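Local coordinates for biuret hydrolase (Pseudomonas sp., PDB 6C62), which hydrolyses 1-carboxybiuret to urea-1,3-dicarboxylate and ammonia, a step in the bacterial degradation of atrazine, at residues A[203-208]-A[345-350]; A[300-305]-A[400-405]. All blocks are in the same frame, centred on the assembly; numbering follows the deposited sequence.

Contact 1: residues A[203-208]-A[345-350]; sequences VHSIDH and RAQRFR
Arg350 and Ser205 make a buried, polar side-chain-to-backbone contact, in which helix 340-360 reaches across to the irregular loop just ahead of strand 208-213 in the amidase fold. The backbones stay well apart, with 9.5 Å between Ser205 CA and Gln347 CA, so long side chains must bridge the distance. Arginine suits the task: with CG anti to the backbone N (chi1 -165°) and the chain extended as far as NE, it carries its guanidinium end-on to the loop. Both terminal nitrogens grip one carbonyl oxygen, Arg350 NH1 at 2.8 Å from Ser205 O and Arg350 NH2 at 3.2 Å from the same atom. The first bond is the straighter, with an N-H...O angle of 157°. Ser205 O lies almost exactly in the guanidinium plane, at its edge, while both nitrogens come from one face of the carbonyl plane, tilted out of it. The fork thus satisfies a buried loop carbonyl and helps to fix the rotation of the guanidinium. Arg350 NH2 also bonds Phe406 O, and an aromatic side chain of another protein chain makes a cation-pi contact with Arg350. Beside this grip, the chain of Gln347 bends at its second torsion (chi2 -69°), and Gln347 NE2 gives a weak hydrogen bond to Ser205 OG at 3.3 Å. A serine hydroxyl can both donate and accept, which suits a place between Gln347 and Glu308, its stronger partner; the amide's is Tyr343. Glu308 belongs to helix 294-312, which meets both segments, and Phe406 of helix 402-407 packs on Ile206. At the loop's end His208 enters strand 208-213, pairing through backbone hydrogen bonds with Asp170 of strand 165-170.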
# COMPACT_ATOMS: atom_id res chain seq x y z
N VAL A 203 -12.12 4.26 -4.77
CA VAL A 203 -10.90 4.32 -3.90
C VAL A 203 -10.46 2.88 -3.69
O VAL A 203 -11.06 2.12 -2.93
CB VAL A 203 -11.22 4.99 -2.56
CG1 VAL A 203 -9.98 5.11 -1.66
CG2 VAL A 203 -11.91 6.33 -2.77
N HIS A 204 -9.40 2.48 -4.36
CA HIS A 204 -8.90 1.11 -4.24
C HIS A 204 -8.63 0.71 -2.77
O HIS A 204 -8.89 -0.42 -2.34
CB HIS A 204 -7.59 0.97 -5.06
CG HIS A 204 -7.75 1.15 -6.53
ND1 HIS A 204 -6.82 1.82 -7.30
CD2 HIS A 204 -8.69 0.65 -7.38
CE1 HIS A 204 -7.21 1.74 -8.57
NE2 HIS A 204 -8.35 1.05 -8.64
N SER A 205 -8.12 1.66 -1.99
CA SER A 205 -7.77 1.39 -0.59
C SER A 205 -8.99 1.27 0.36
O SER A 205 -8.83 0.89 1.54
CB SER A 205 -6.86 2.52 -0.05
OG SER A 205 -5.53 2.52 -0.56
N ILE A 206 -10.20 1.67 -0.07
CA ILE A 206 -11.34 1.71 0.86
C ILE A 206 -12.67 1.17 0.34
O ILE A 206 -13.56 0.90 1.15
CB ILE A 206 -11.54 3.16 1.42
CG1 ILE A 206 -10.22 3.87 1.82
CG2 ILE A 206 -12.42 3.14 2.66
CD1 ILE A 206 -10.42 5.31 2.24
N ASP A 207 -12.85 0.97 -0.96
CA ASP A 207 -14.16 0.51 -1.48
C ASP A 207 -14.59 -0.81 -0.92
O ASP A 207 -13.80 -1.76 -0.93
CB ASP A 207 -14.19 0.33 -3.02
CG ASP A 207 -13.98 1.61 -3.81
OD1 ASP A 207 -14.20 2.71 -3.30
OD2 ASP A 207 -13.56 1.44 -5.03
N HIS A 208 -15.86 -0.91 -0.51
CA HIS A 208 -16.52 -2.15 -0.11
C HIS A 208 -17.79 -2.33 -0.97
O HIS A 208 -18.41 -1.35 -1.38
CB HIS A 208 -17.08 -2.06 1.31
CG HIS A 208 -16.11 -1.77 2.40
ND1 HIS A 208 -15.55 -0.53 2.63
CD2 HIS A 208 -15.78 -2.53 3.48
CE1 HIS A 208 -14.84 -0.57 3.75
NE2 HIS A 208 -14.97 -1.77 4.29
N ARG A 345 1.02 10.43 5.19
CA ARG A 345 0.69 10.49 6.59
C ARG A 345 -0.60 9.76 6.95
O ARG A 345 -0.65 9.03 7.96
CB ARG A 345 0.63 11.94 7.07
CG ARG A 345 0.52 11.92 8.59
CD ARG A 345 0.64 13.28 9.21
NE ARG A 345 2.01 13.42 9.62
CZ ARG A 345 2.55 13.16 10.80
NH1 ARG A 345 1.88 12.95 11.91
NH2 ARG A 345 3.85 13.29 10.86
N ALA A 346 -1.62 9.88 6.10
CA ALA A 346 -2.85 9.13 6.26
C ALA A 346 -2.68 7.64 6.18
O ALA A 346 -3.28 6.88 6.98
CB ALA A 346 -3.91 9.63 5.27
N GLN A 347 -1.87 7.18 5.23
CA GLN A 347 -1.55 5.74 5.14
C GLN A 347 -0.73 5.21 6.37
O GLN A 347 -0.90 4.07 6.79
CB GLN A 347 -0.83 5.44 3.84
CG GLN A 347 -1.69 5.51 2.57
CD GLN A 347 -2.72 4.39 2.47
OE1 GLN A 347 -2.83 3.56 3.37
NE2 GLN A 347 -3.53 4.39 1.35
N ARG A 348 0.12 6.05 6.93
CA ARG A 348 0.90 5.66 8.12
C ARG A 348 0.02 5.68 9.35
O ARG A 348 0.07 4.77 10.19
CB ARG A 348 2.12 6.56 8.28
CG ARG A 348 3.15 6.33 7.23
CD ARG A 348 4.29 7.32 7.14
NE ARG A 348 5.11 7.26 8.34
CZ ARG A 348 5.78 8.30 8.86
NH1 ARG A 348 5.83 9.47 8.28
NH2 ARG A 348 6.48 8.13 9.95
N PHE A 349 -0.85 6.69 9.45
CA PHE A 349 -1.85 6.74 10.50
C PHE A 349 -2.76 5.53 10.44
O PHE A 349 -3.18 5.00 11.46
CB PHE A 349 -2.64 8.04 10.45
CG PHE A 349 -3.86 8.03 11.33
CD1 PHE A 349 -3.72 8.17 12.70
CD2 PHE A 349 -5.10 7.83 10.82
CE1 PHE A 349 -4.81 8.09 13.57
CE2 PHE A 349 -6.21 7.77 11.68
CZ PHE A 349 -6.05 7.93 13.05
N ARG A 350 -3.11 5.08 9.24
CA ARG A 350 -4.05 3.98 9.11
C ARG A 350 -3.54 2.69 9.82
O ARG A 350 -4.34 1.91 10.30
CB ARG A 350 -4.37 3.69 7.63
CG ARG A 350 -5.59 2.81 7.48
CD ARG A 350 -5.94 2.53 6.05
NE ARG A 350 -7.30 2.09 5.88
CZ ARG A 350 -7.81 1.74 4.71
NH1 ARG A 350 -7.06 1.72 3.59
NH2 ARG A 350 -9.08 1.38 4.65

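Contact 2: residues A[300-305]-A[400-405]; sequences AAFVIT and LTQPVS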
# COMPACT_ATOMS: atom_id res chain seq x y z
N ALA A 300 -8.33 11.09 7.75
CA ALA A 300 -7.47 10.25 6.95
C ALA A 300 -8.22 9.57 5.82
O ALA A 300 -7.70 9.53 4.69
CB ALA A 300 -6.82 9.20 7.82
N ALA A 301 -9.44 9.07 6.09
CA ALA A 301 -10.27 8.51 5.05
C ALA A 301 -10.56 9.54 3.94
O ALA A 301 -10.51 9.25 2.75
CB ALA A 301 -11.55 7.99 5.58
N PHE A 302 -10.81 10.76 4.37
CA PHE A 302 -11.17 11.85 3.48
C PHE A 302 -10.03 12.18 2.57
O PHE A 302 -10.21 12.33 1.34
CB PHE A 302 -11.62 13.07 4.30
CG PHE A 302 -12.32 14.11 3.50
CD1 PHE A 302 -11.62 14.96 2.72
CD2 PHE A 302 -13.68 14.26 3.57
CE1 PHE A 302 -12.24 15.92 1.95
CE2 PHE A 302 -14.33 15.27 2.85
CZ PHE A 302 -13.60 16.10 2.03
N VAL A 303 -8.83 12.27 3.13
CA VAL A 303 -7.61 12.55 2.40
C VAL A 303 -7.30 11.49 1.36
O VAL A 303 -7.03 11.84 0.21
CB VAL A 303 -6.42 12.81 3.40
CG1 VAL A 303 -5.10 12.79 2.68
CG2 VAL A 303 -6.59 14.18 4.06
N ILE A 304 -7.33 10.25 1.75
CA ILE A 304 -7.03 9.13 0.85
C ILE A 304 -8.07 9.03 -0.27
O ILE A 304 -7.76 8.79 -1.38
CB ILE A 304 -6.95 7.84 1.67
CG1 ILE A 304 -5.62 7.86 2.44
CG2 ILE A 304 -7.01 6.57 0.82
CD1 ILE A 304 -5.52 6.86 3.58
N THR A 305 -9.32 9.25 0.08
CA THR A 305 -10.44 9.18 -0.86
C THR A 305 -10.25 10.20 -1.96
O THR A 305 -10.38 9.87 -3.13
CB THR A 305 -11.78 9.40 -0.13
OG1 THR A 305 -12.05 8.23 0.68
CG2 THR A 305 -12.89 9.64 -1.10
N LEU A 400 -20.71 10.14 10.44
CA LEU A 400 -20.77 9.01 11.34
C LEU A 400 -20.34 7.67 10.70
O LEU A 400 -19.98 6.73 11.41
CB LEU A 400 -22.17 8.86 11.88
CG LEU A 400 -22.69 10.13 12.59
CD1 LEU A 400 -24.17 10.02 12.95
CD2 LEU A 400 -21.84 10.40 13.82
N THR A 401 -20.37 7.59 9.38
CA THR A 401 -20.02 6.37 8.66
C THR A 401 -18.51 6.30 8.36
O THR A 401 -17.90 5.22 8.40
CB THR A 401 -20.81 6.25 7.33
OG1 THR A 401 -20.76 7.48 6.61
CG2 THR A 401 -22.21 5.95 7.61
N GLN A 402 -17.94 7.44 8.03
CA GLN A 402 -16.60 7.53 7.48
C GLN A 402 -15.47 6.98 8.39
O GLN A 402 -14.60 6.29 7.90
CB GLN A 402 -16.31 8.97 7.00
CG GLN A 402 -15.07 9.08 6.13
CD GLN A 402 -15.06 10.28 5.19
OE1 GLN A 402 -15.78 11.24 5.42
NE2 GLN A 402 -14.34 10.18 4.07
N PRO A 403 -15.54 7.20 9.70
CA PRO A 403 -14.47 6.61 10.58
C PRO A 403 -14.50 5.07 10.60
O PRO A 403 -13.46 4.44 10.77
CB PRO A 403 -14.84 7.14 11.98
CG PRO A 403 -15.73 8.36 11.74
CD PRO A 403 -16.46 8.05 10.47
N VAL A 404 -15.65 4.47 10.41
CA VAL A 404 -15.82 3.03 10.60
C VAL A 404 -15.38 2.20 9.39
O VAL A 404 -14.66 1.19 9.53
CB VAL A 404 -17.31 2.72 10.95
CG1 VAL A 404 -17.50 1.23 11.13
CG2 VAL A 404 -17.76 3.53 12.18
N SER A 405 -15.76 2.62 8.20
CA SER A 405 -15.27 1.99 6.98
C SER A 405 -13.75 2.12 6.78
O SER A 405 -13.15 1.31 6.13
CB SER A 405 -16.06 2.52 5.76
OG SER A 405 -16.27 3.88 5.91
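Gln402 of helix 402-407 lies against Ala301 and Phe302 of helix 294-312, a helix-to-helix contact in the alpha/beta amidase fold. The tight part is at Ala301, where the backbones come to 6.9 Å between Ala301 CA and Gln402 CA. The small methyl of Ala301 suits this close approach, and Ala301 CB meets the aliphatic Gln402 CG at 3.7 Å. Gln402 has CG anti to its own N (chi1 -167°) and is extended beyond it, which carries the amide past the methyl of Ala301 to the backbone N and CA of Phe302. There Gln402 NE2 stands 3.6 Å from Phe302 N, a close approach of two N-H groups, which cannot bond each other. The contact loosens toward Phe302, which is partly exposed and also packs on a polar side chain of another protein chain. The Phe302 ring and the amide are turned 44° from each other, and Gln402 OE1 lies at the ring edge, 4.1 Å from Phe302 CD2. That oxygen also accepts a weak hydrogen bond from Arg298 NE, one turn earlier on the same helix. An alanine in place of Gln402 would probably open a gap beside Ala301 and leave Arg298 without this acceptor. Asn172 touches both Ala301 and Gln402. The side chain of Gln402 is about 9 Å from that of Ser174, probably the acyl-ester nucleophile, as in related amidases. Threonine suits the buried position 305, since its hydroxyl can donate back to the helix and also accept from Asn172 ND2. Thr305 OG1 donates to Ala301 O at 2.8 Å, reaching that oxygen from the face opposite to Thr305 N.

How the contacts relate
From the N terminus the four segments come in the order 203-208, 300-305, 345-350, 400-405. Contact 1 closes a loop with 136 residues between its ends, and contact 2 opens inside it with 300-305 but closes beyond it at 400-405, with 94 residues between. The loops therefore cross, and neither encloses the other. The two contacts, their centres about 8 Å apart, touch at several points: Ala346 CB rests 3.6 Å from Ile304 CD1, and Ile206 CD1 lies 3.7 Å from Thr305 OG1. Together they join the loop entering strand 208-213 of the central mixed sheet with helices 294-312, 340-360 and 402-407.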